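Side-chain contacts in beta-lactamase (Serratia marcescens, PDB 5GWA), which probably hydrolyses the amide bond of beta-lactam antibiotics, as a class A extended-spectrum beta-lactamase, and binds the inhibitor avibactam: residues I11-Y14 and L15-K18; L170-K173 and F174-E178; N183-D186 and F187-T191; S253-K256 and S257-E261. One frame throughout, in Å; residues are numbered along the deposited sequence.

Contact 1 (I11-Y14 and L15-K18); sequences IEKY and LKDK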
loop_
_atom_site.group_PDB
_atom_site.type_symbol
_atom_site.label_atom_id
_atom_site.label_comp_id
_atom_site.label_asym_id
_atom_site.label_seq_id
_atom_site.Cartn_x
_atom_site.Cartn_y
_atom_site.Cartn_z
ATOM N N ILE A 11 22.819 -24.680 6.145
ATOM C CA ILE A 11 22.151 -23.470 5.674
ATOM C C ILE A 11 22.872 -22.925 4.433
ATOM O O ILE A 11 22.257 -22.578 3.419
ATOM C CB ILE A 11 22.114 -22.404 6.796
ATOM C CG1 ILE A 11 21.112 -22.805 7.878
ATOM C CG2 ILE A 11 21.783 -21.029 6.225
ATOM C CD1 ILE A 11 21.188 -21.962 9.137
ATOM N N GLU A 12 24.201 -22.962 4.475
ATOM C CA GLU A 12 25.024 -22.536 3.351
ATOM C C GLU A 12 24.765 -23.401 2.109
ATOM O O GLU A 12 24.599 -22.876 1.014
ATOM C CB GLU A 12 26.510 -22.540 3.762
ATOM C CG GLU A 12 26.850 -21.366 4.681
ATOM C CD GLU A 12 28.295 -21.332 5.147
ATOM O OE1 GLU A 12 28.981 -22.348 4.996
ATOM O OE2 GLU A 12 28.719 -20.317 5.751
ATOM N N LYS A 13 24.529 -24.688 2.321
ATOM C CA LYS A 13 24.277 -25.591 1.200
ATOM C C LYS A 13 22.909 -25.334 0.586
ATOM O O LYS A 13 22.757 -25.305 -0.637
ATOM C CB LYS A 13 24.399 -27.044 1.654
ATOM C CG LYS A 13 24.198 -28.058 0.538
ATOM C CD LYS A 13 24.572 -29.466 0.982
ATOM C CE LYS A 13 24.222 -30.497 -0.079
ATOM N NZ LYS A 13 24.155 -31.867 0.498
ATOM N N TYR A 14 21.923 -25.103 1.449
ATOM C CA TYR A 14 20.579 -24.679 1.016
ATOM C C TYR A 14 20.607 -23.422 0.141
ATOM O O TYR A 14 19.891 -23.291 -0.861
ATOM C CB TYR A 14 19.702 -24.468 2.266
ATOM C CG TYR A 14 18.305 -23.942 1.953
ATOM C CD1 TYR A 14 17.371 -24.733 1.311
ATOM C CD2 TYR A 14 17.979 -22.617 2.172
ATOM C CE1 TYR A 14 16.130 -24.243 0.967
ATOM C CE2 TYR A 14 16.734 -22.132 1.874
ATOM C CZ TYR A 14 15.817 -22.939 1.253
ATOM O OH TYR A 14 14.593 -22.454 0.896
ATOM N N LEU A 15 21.474 -22.497 0.503
ATOM C CA LEU A 15 21.546 -21.220 -0.146
ATOM C C LEU A 15 22.302 -21.243 -1.480
ATOM O O LEU A 15 22.168 -20.325 -2.281
ATOM C CB LEU A 15 22.224 -20.231 0.798
ATOM C CG LEU A 15 21.372 -19.678 1.922
ATOM C CD1 LEU A 15 22.251 -18.760 2.779
ATOM C CD2 LEU A 15 20.149 -18.953 1.389
ATOM N N LYS A 16 23.009 -22.350 -1.742
ATOM C CA LYS A 16 23.862 -22.460 -2.921
ATOM C C LYS A 16 23.157 -22.143 -4.234
ATOM O O LYS A 16 23.747 -21.505 -5.105
ATOM C CB LYS A 16 24.465 -23.871 -3.009
ATOM C CG LYS A 16 25.747 -24.055 -2.211
ATOM C CD LYS A 16 26.192 -25.513 -2.189
ATOM C CE LYS A 16 26.194 -26.130 -3.581
ATOM N NZ LYS A 16 27.002 -27.382 -3.634
ATOM N N ASP A 17 21.941 -22.651 -4.417
ATOM C CA ASP A 17 21.225 -22.469 -5.683
ATOM C C ASP A 17 20.145 -21.411 -5.651
ATOM O O ASP A 17 19.337 -21.314 -6.575
ATOM C CB ASP A 17 20.626 -23.788 -6.171
ATOM C CG ASP A 17 19.535 -24.311 -5.271
ATOM O OD1 ASP A 17 19.148 -23.607 -4.315
ATOM O OD2 ASP A 17 19.081 -25.450 -5.497
ATOM N N LYS A 18 20.156 -20.574 -4.612
ATOM C CA LYS A 18 19.192 -19.492 -4.526
ATOM C C LYS A 18 19.837 -18.226 -5.031
ATOM O O LYS A 18 20.945 -17.854 -4.579
ATOM C CB LYS A 18 18.718 -19.304 -3.068
ATOM C CG LYS A 18 18.176 -20.551 -2.395
ATOM C CD LYS A 18 16.911 -21.060 -3.078
ATOM C CE LYS A 18 16.376 -22.265 -2.337
ATOM N NZ LYS A 18 17.387 -23.353 -2.226
HETATM O O HOH W 1 21.168 -25.512 -2.573
#
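Ile11 and Leu15 stand one helical turn apart and point the same way, with Ile11 CG2 and Leu15 CD1 4.2 Å apart; branched aliphatic chains suit this inner side, where they reach strand 34-37 through Leu35 and Val37. The backbone carries the same turn, Leu15 N giving its hydrogen to Ile11 O at 3.0 Å. Lys13, on the outer side, suits solvent: its CG lies near Lys16 CD, but the two ammonium groups stay well separated. Lys16 N donates to Lys13 O, three residues back, from well above the carbonyl plane, as in a 3-10 turn. Tyr14 meets Lys18 with its ring. Having CG anti to the backbone N (chi1 176°) swings the ring beside the carbonyl, and Lys18, bent at chi2 and chi4, curls back over one ring face. This cation-pi contact puts Lys18 NZ 3.8 Å from the Tyr14 ring centroid. The same ammonium donates to Tyr14 O at 2.9 Å and, in a salt bridge, to the syn lone pair of Asp17 OD1 at 2.7 Å, so three groups fix it. A type I beta turn, with Lys18 N bonded to Leu15 O at 3.1 Å, ends helix 4-15 and leads toward strand 21-28 of the main sheet.

Contact 2 (L170-K173 and F174-E178); sequences LLKK and FYKNE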
loop_
_atom_site.group_PDB
_atom_site.type_symbol
_atom_site.label_atom_id
_atom_site.label_comp_id
_atom_site.label_asym_id
_atom_site.label_seq_id
_atom_site.Cartn_x
_atom_site.Cartn_y
_atom_site.Cartn_z
ATOM N N LEU A 170 20.477 -6.468 18.996
ATOM C CA LEU A 170 19.434 -5.562 19.447
ATOM C C LEU A 170 18.224 -6.295 19.974
ATOM O O LEU A 170 17.586 -5.851 20.965
ATOM C CB LEU A 170 19.076 -4.589 18.326
ATOM C CG LEU A 170 18.025 -3.520 18.627
ATOM C CD1 LEU A 170 18.622 -2.528 19.627
ATOM C CD2 LEU A 170 17.585 -2.756 17.375
ATOM N N LEU A 171 17.762 -7.321 19.252
ATOM C CA LEU A 171 16.607 -8.098 19.703
ATOM C C LEU A 171 16.827 -8.733 21.071
ATOM O O LEU A 171 15.893 -8.824 21.868
ATOM C CB LEU A 171 16.253 -9.186 18.691
ATOM C CG LEU A 171 15.619 -8.683 17.402
ATOM C CD1 LEU A 171 15.736 -9.733 16.332
ATOM C CD2 LEU A 171 14.164 -8.273 17.564
ATOM N N LYS A 172 18.057 -9.161 21.346
ATOM C CA LYS A 172 18.386 -9.766 22.635
ATOM C C LYS A 172 18.415 -8.752 23.788
ATOM O O LYS A 172 17.787 -9.012 24.828
ATOM C CB LYS A 172 19.715 -10.512 22.527
ATOM C CG LYS A 172 20.188 -11.139 23.824
ATOM C CD LYS A 172 21.381 -12.030 23.572
ATOM C CE LYS A 172 21.863 -12.713 24.837
ATOM N NZ LYS A 172 22.719 -13.891 24.532
ATOM N N LYS A 173 18.974 -7.571 23.545
ATOM C CA LYS A 173 18.931 -6.450 24.509
ATOM C C LYS A 173 17.481 -6.149 24.827
ATOM O O LYS A 173 17.061 -6.014 25.982
ATOM C CB LYS A 173 19.597 -5.214 23.928
ATOM C CG LYS A 173 21.108 -5.323 23.809
ATOM C CD LYS A 173 21.729 -3.977 23.480
ATOM C CE LYS A 173 23.229 -4.086 23.307
ATOM N NZ LYS A 173 23.878 -3.918 24.642
ATOM N N PHE A 174 16.659 -6.120 23.781
ATOM C CA PHE A 174 15.241 -5.841 23.991
ATOM C C PHE A 174 14.558 -6.945 24.813
ATOM O O PHE A 174 13.798 -6.628 25.747
ATOM C CB PHE A 174 14.534 -5.700 22.632
ATOM C CG PHE A 174 13.047 -5.850 22.697
ATOM C CD1 PHE A 174 12.274 -4.892 23.307
ATOM C CD2 PHE A 174 12.415 -6.910 22.058
ATOM C CE1 PHE A 174 10.911 -5.029 23.369
ATOM C CE2 PHE A 174 11.037 -7.048 22.118
ATOM C CZ PHE A 174 10.283 -6.069 22.730
ATOM N N TYR A 175 14.749 -8.215 24.436
ATOM C CA TYR A 175 13.985 -9.309 25.036
ATOM C C TYR A 175 14.301 -9.447 26.504
ATOM O O TYR A 175 13.433 -9.838 27.297
ATOM C CB TYR A 175 14.208 -10.663 24.320
ATOM C CG TYR A 175 13.081 -11.596 24.572
ATOM C CD1 TYR A 175 11.935 -11.538 23.808
ATOM C CD2 TYR A 175 13.066 -12.424 25.692
ATOM C CE1 TYR A 175 10.832 -12.331 24.076
ATOM C CE2 TYR A 175 11.953 -13.208 25.978
ATOM C CZ TYR A 175 10.834 -13.152 25.174
ATOM O OH TYR A 175 9.673 -13.871 25.440
ATOM N N LYS A 176 15.527 -9.119 26.860
ATOM C CA LYS A 176 15.939 -9.184 28.242
ATOM C C LYS A 176 15.488 -7.931 28.982
ATOM O O LYS A 176 15.813 -7.762 30.157
ATOM C CB LYS A 176 17.448 -9.364 28.350
ATOM C CG LYS A 176 17.938 -10.672 27.727
ATOM C CD LYS A 176 19.445 -10.817 27.784
ATOM C CE LYS A 176 19.928 -11.024 29.214
ATOM N NZ LYS A 176 21.329 -11.544 29.228
ATOM N N ASN A 177 14.609 -7.154 28.344
ATOM C CA ASN A 177 14.160 -5.857 28.862
ATOM C C ASN A 177 15.271 -5.012 29.443
ATOM O O ASN A 177 15.142 -4.460 30.555
ATOM C CB ASN A 177 12.979 -6.001 29.828
ATOM C CG ASN A 177 12.297 -4.679 30.108
ATOM O OD1 ASN A 177 11.686 -4.504 31.156
ATOM N ND2 ASN A 177 12.438 -3.731 29.195
ATOM N N GLU A 178 16.303 -4.792 28.625
ATOM C CA GLU A 178 17.397 -3.882 28.927
ATOM C C GLU A 178 17.217 -2.494 28.326
ATOM O O GLU A 178 18.124 -1.660 28.424
ATOM C CB GLU A 178 18.727 -4.446 28.418
ATOM C CG GLU A 178 19.155 -5.737 29.096
ATOM C CD GLU A 178 20.452 -6.335 28.555
ATOM O OE1 GLU A 178 21.066 -5.766 27.626
ATOM O OE2 GLU A 178 20.869 -7.391 29.086
HETATM O O HOH W 2 22.097 -3.546 26.691
#
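Water 2 lies between Lys173 and Glu178, accepting from Lys173 NZ at 2.7 Å and donating to Glu178 OE1 at 2.6 Å. The charged atoms themselves remain 4.5 Å apart, Lys173 NZ to Glu178 OE1, beyond a direct salt bridge. Glu178 extends beyond CG and passes across the lysine, bringing OE1 to 3.8 Å from Lys173 CG, so the carboxylate lies against the aliphatic part of the lysine. Next to this pair the backbone closes a Schellman motif: Glu178 N donates to Lys173 O at 3.0 Å and Asn177 N to Phe174 O at 2.8 Å. Asn177 suits the positive phi (43°) of the C-prime position, and its ND2 holds Leu180 O. Lys172 and Lys176 run alongside each other, Lys172 CG 4.0 Å from Lys176 CD, both suited to the outer side by long chains ending in charge; Lys172 NZ finds its acceptor in Gly28 O. Phe174, its CG anti to the backbone N (chi1 161°), turns into the interior, toward Phe51, Leu188 and Ile235. The chemistry implies a helix end where the reversing chain satisfies Lys173 O and Phe174 O, while the opposite charges are linked through a water, which would probably weaken their attraction compared with a salt bridge.

Contact 3 (N183-D186 and F187-T191); sequences NSYD and FLLNT
Asp186 meets Asn190 one turn on, its carbonyl oxygen Asp186 O accepting from Asn190 N at 2.9 Å, and the asparagine CB and CG pack against that same oxygen. Polar side chains suit this outer side; in one of its two conformers Asp186 reaches Lys182 in the preceding turn with OD2. Phe187 leaves on another side, toward Ile104 and Lys105 of helix 100-109, where an aromatic ring suits the packing between helices. Its backbone continues the pattern, Phe187 N donating to Asn183 O at 2.9 Å, while within 187-191 the hydroxyl of Thr191 stands over the centre of the ring and donates to Phe187 O. Tyr185 pairs with Leu189, side by side and pointing the same way: Leu189 CD2 approaches the phenol end obliquely, 3.7 Å from Tyr185 OH and 4.0 Å from Tyr185 CZ. Both have CG anti to the backbone N (Leu189 chi1 -176°), which aligns their branches on the side facing helix 164-175, where Phe174 meets the tyrosine ring and Tyr175 meets the leucine. Regular i to i+4 bonding with different residue types on each side is characteristic of an amphipathic helix, here in the all-helical part of the class A beta-lactamase fold.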
loop_
_atom_site.group_PDB
_atom_site.type_symbol
_atom_site.label_atom_id
_atom_site.label_comp_id
_atom_site.label_asym_id
_atom_site.label_seq_id
_atom_site.Cartn_x
_atom_site.Cartn_y
_atom_site.Cartn_z
ATOM N N ASN A 183 6.294 -1.914 31.329
ATOM C CA ASN A 183 5.024 -1.760 30.627
ATOM C C ASN A 183 5.241 -1.579 29.134
ATOM O O ASN A 183 4.516 -2.168 28.339
ATOM C CB ASN A 183 4.200 -0.586 31.154
ATOM C CG ASN A 183 5.024 0.393 31.948
ATOM O OD1 ASN A 183 5.412 0.114 33.084
ATOM N ND2 ASN A 183 5.292 1.554 31.361
ATOM N N SER A 184 6.244 -0.790 28.786
ATOM C CA SER A 184 6.516 -0.556 27.360
ATOM C C SER A 184 7.081 -1.813 26.708
ATOM O O SER A 184 6.684 -2.158 25.599
ATOM C CB SER A 184 7.453 0.596 27.161
ATOM O OG SER A 184 6.730 1.819 27.372
ATOM N N TYR A 185 7.972 -2.496 27.414
ATOM C CA TYR A 185 8.448 -3.803 26.964
ATOM C C TYR A 185 7.312 -4.759 26.742
ATOM O O TYR A 185 7.238 -5.405 25.689
ATOM C CB TYR A 185 9.424 -4.362 28.009
ATOM C CG TYR A 185 9.735 -5.833 27.849
ATOM C CD1 TYR A 185 10.636 -6.252 26.899
ATOM C CD2 TYR A 185 9.132 -6.792 28.643
ATOM C CE1 TYR A 185 10.965 -7.575 26.766
ATOM C CE2 TYR A 185 9.410 -8.133 28.482
ATOM C CZ TYR A 185 10.354 -8.517 27.565
ATOM O OH TYR A 185 10.641 -9.846 27.423
ATOM N N ASP A 186 6.428 -4.930 27.739
ATOM C CA ASP A 186 5.303 -5.829 27.605
ATOM C C ASP A 186 4.493 -5.446 26.380
ATOM O O ASP A 186 4.011 -6.293 25.650
ATOM C CB ASP A 186 4.406 -5.777 28.862
ATOM C CG ASP A 186 4.909 -6.671 29.977
ATOM O OD1 ASP A 186 5.323 -7.802 29.645
ATOM O OD2 ASP A 186 4.877 -6.244 31.169
ATOM N N PHE A 187 4.214 -4.149 26.259
ATOM C CA PHE A 187 3.435 -3.617 25.140
ATOM C C PHE A 187 4.051 -3.895 23.771
ATOM O O PHE A 187 3.364 -4.463 22.878
ATOM C CB PHE A 187 3.211 -2.114 25.290
ATOM C CG PHE A 187 2.472 -1.511 24.135
ATOM C CD1 PHE A 187 1.128 -1.725 23.959
ATOM C CD2 PHE A 187 3.145 -0.737 23.231
ATOM C CE1 PHE A 187 0.445 -1.172 22.878
ATOM C CE2 PHE A 187 2.457 -0.136 22.171
ATOM C CZ PHE A 187 1.132 -0.409 21.962
ATOM N N LEU A 188 5.332 -3.620 23.641
ATOM C CA LEU A 188 5.988 -3.872 22.345
ATOM C C LEU A 188 6.094 -5.346 22.061
ATOM O O LEU A 188 5.804 -5.810 20.914
ATOM C CB LEU A 188 7.342 -3.213 22.277
ATOM C CG LEU A 188 8.056 -3.377 20.932
ATOM C CD1 LEU A 188 7.193 -2.949 19.736
ATOM C CD2 LEU A 188 9.386 -2.676 20.957
ATOM N N LEU A 189 6.438 -6.135 23.086
ATOM C CA LEU A 189 6.481 -7.593 22.856
ATOM C C LEU A 189 5.140 -8.153 22.430
ATOM O O LEU A 189 5.052 -8.941 21.481
ATOM C CB LEU A 189 7.011 -8.332 24.099
ATOM C CG LEU A 189 7.195 -9.849 23.927
ATOM C CD1 LEU A 189 8.115 -10.220 22.796
ATOM C CD2 LEU A 189 7.751 -10.463 25.206
ATOM N N ASN A 190 4.040 -7.780 23.120
ATOM C CA ASN A 190 2.738 -8.270 22.738
ATOM C C ASN A 190 2.448 -7.850 21.291
ATOM O O ASN A 190 1.908 -8.632 20.514
ATOM C CB ASN A 190 1.642 -7.739 23.668
ATOM C CG ASN A 190 1.575 -8.491 24.989
ATOM O OD1 ASN A 190 1.857 -9.669 25.062
ATOM N ND2 ASN A 190 1.088 -7.821 26.005
ATOM N N THR A 191 2.850 -6.629 20.961
ATOM C CA THR A 191 2.533 -6.070 19.642
ATOM C C THR A 191 3.280 -6.885 18.529
ATOM O O THR A 191 2.687 -7.281 17.493
ATOM C CB THR A 191 2.897 -4.597 19.632
ATOM O OG1 THR A 191 2.074 -3.903 20.608
ATOM C CG2 THR A 191 2.673 -4.009 18.296
#

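Contact 4 (S253-K256 and S257-E261); sequences SSEK and SDVNE. With NA (sodium ion), chain B; NA (sodium ion), chain M.
Asn260 reaches back from the first turn of helix 257-276 to the chain before it, crossing Glu255 with its amide plane 81° from the glutamate carboxylate. With CG anti to its own carbonyl carbon (chi1 -68°), the amide is set beside the preceding loop and both of its ends are used. Asn260 OD1 accepts the short bond from Ser253 OG, 2.6 Å, while Asn260 ND2 donates to Glu255 O at 3.0 Å, coming from 62° above that carbonyl plane. Serine suits position 253 because its hydroxyl also accepts from Glu255 N, 3.0 Å from Ser253 OG, making an ST turn. Val259 crosses Glu255 at an angle: its CG1 packs 3.7 Å from Glu255 CB, against the bent chain, whose carboxylate turns away to Lys19 N. At the N-cap, Lys256 O takes Asn260 N at 3.0 Å and begins the helical bonding. Glu255 O also binds a sodium ion at 2.8 Å, together with Gly225, Thr227 and water 3. Farther along, Glu261 OE2 binds a second sodium ion at 2.7 Å, and OE1 forms a salt bridge with Lys76 of the second subunit. Cation and amide thus share the Glu255 carbonyl, which the cation would probably polarise toward itself.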
loop_
_atom_site.group_PDB
_atom_site.type_symbol
_atom_site.label_atom_id
_atom_site.label_comp_id
_atom_site.label_asym_id
_atom_site.label_seq_id
_atom_site.Cartn_x
_atom_site.Cartn_y
_atom_site.Cartn_z
ATOM N N SER A 253 17.260 -10.249 -4.789
ATOM C CA SER A 253 16.888 -11.556 -5.229
ATOM C C SER A 253 16.247 -11.562 -6.609
ATOM O O SER A 253 15.379 -10.758 -6.915
ATOM C CB SER A 253 15.908 -12.162 -4.233
ATOM O OG SER A 253 15.495 -13.453 -4.637
ATOM N N SER A 254 16.744 -12.485 -7.415
ATOM C CA SER A 254 16.122 -12.825 -8.686
ATOM C C SER A 254 15.014 -13.838 -8.558
ATOM O O SER A 254 14.377 -14.180 -9.563
ATOM C CB SER A 254 17.213 -13.329 -9.651
ATOM O OG SER A 254 18.000 -12.226 -10.058
ATOM N N GLU A 255 14.781 -14.358 -7.361
ATOM C CA GLU A 255 13.759 -15.388 -7.148
ATOM C C GLU A 255 12.381 -14.766 -6.943
ATOM O O GLU A 255 12.245 -13.608 -6.590
ATOM C CB GLU A 255 14.065 -16.242 -5.946
ATOM C CG GLU A 255 15.441 -16.870 -5.921
ATOM C CD GLU A 255 15.605 -18.112 -6.784
ATOM O OE1 GLU A 255 14.612 -18.607 -7.353
ATOM O OE2 GLU A 255 16.755 -18.604 -6.905
ATOM N N LYS A 256 11.351 -15.532 -7.250
ATOM C CA LYS A 256 10.007 -15.048 -7.042
ATOM C C LYS A 256 9.683 -14.990 -5.549
ATOM O O LYS A 256 10.312 -15.665 -4.736
ATOM C CB LYS A 256 9.033 -15.919 -7.827
ATOM C CG LYS A 256 9.341 -15.828 -9.315
ATOM C CD LYS A 256 8.090 -15.666 -10.156
ATOM C CE LYS A 256 7.164 -16.860 -10.034
ATOM N NZ LYS A 256 5.775 -16.517 -10.459
ATOM N N SER A 257 8.588 -14.302 -5.235
ATOM C CA SER A 257 8.232 -14.025 -3.849
ATOM C C SER A 257 7.960 -15.281 -3.039
ATOM O O SER A 257 8.376 -15.410 -1.895
ATOM C CB SER A 257 7.045 -13.083 -3.806
ATOM O OG SER A 257 5.893 -13.696 -4.358
ATOM N N ASP A 258 7.368 -16.302 -3.640
ATOM C CA ASP A 258 7.165 -17.516 -2.900
ATOM C C ASP A 258 8.467 -18.173 -2.457
ATOM O O ASP A 258 8.572 -18.720 -1.351
ATOM C CB ASP A 258 6.337 -18.510 -3.734
ATOM C CG ASP A 258 7.047 -18.945 -5.018
ATOM O OD1 ASP A 258 7.531 -18.081 -5.804
ATOM O OD2 ASP A 258 7.079 -20.161 -5.282
ATOM N N VAL A 259 9.472 -18.117 -3.325
ATOM C CA VAL A 259 10.792 -18.663 -2.997
ATOM C C VAL A 259 11.497 -17.819 -1.937
ATOM O O VAL A 259 12.043 -18.373 -1.007
ATOM C CB VAL A 259 11.677 -18.723 -4.256
ATOM C CG1 VAL A 259 13.104 -19.128 -3.923
ATOM C CG2 VAL A 259 11.082 -19.719 -5.243
ATOM N N ASN A 260 11.373 -16.511 -2.039
ATOM C CA ASN A 260 12.010 -15.618 -1.081
ATOM C C ASN A 260 11.471 -15.868 0.325
ATOM O O ASN A 260 12.238 -15.930 1.289
ATOM C CB ASN A 260 11.831 -14.176 -1.531
ATOM C CG ASN A 260 12.614 -13.862 -2.815
ATOM O OD1 ASN A 260 13.675 -14.442 -3.031
ATOM N ND2 ASN A 260 12.067 -13.028 -3.664
ATOM N N GLU A 261 10.153 -16.038 0.447
ATOM C CA GLU A 261 9.568 -16.337 1.735
ATOM C C GLU A 261 9.977 -17.711 2.235
ATOM O O GLU A 261 10.285 -17.895 3.396
ATOM C CB GLU A 261 8.042 -16.200 1.711
ATOM C CG GLU A 261 7.574 -14.809 1.362
ATOM C CD GLU A 261 6.136 -14.554 1.787
ATOM O OE1 GLU A 261 5.238 -15.226 1.306
ATOM O OE2 GLU A 261 5.886 -13.677 2.626
HETATM NA NA NA B . 12.453 -11.066 -7.755
HETATM NA NA NA M . 4.114 -14.651 4.451
HETATM O O HOH W 3 10.277 -11.389 -9.174
#

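Contacts 1 and 4 are neighbours at one edge of the fold, where Glu255 OE2 packs 3.5 Å from Lys18 CA; they concern the first and last helices, which lie together against the main sheet. Contacts 2 and 3 adjoin on the other side of the chain's centre from contact 4, on consecutive helices, joined where Tyr185 OH makes a weak hydrogen bond to Tyr175 O. All four are partly buried; contacts 1 to 3 have apolar inner sides, whereas contact 4 buries hydroxyl and amide groups held by hydrogen bonds. At their ends, 170-178 finishes a helix with a Schellman motif, 11-18 with a beta turn and a cation over a ring, and 253-261 starts one with side-chain bonds, beside bound sodium ions, while 183-191 stays within regular helix.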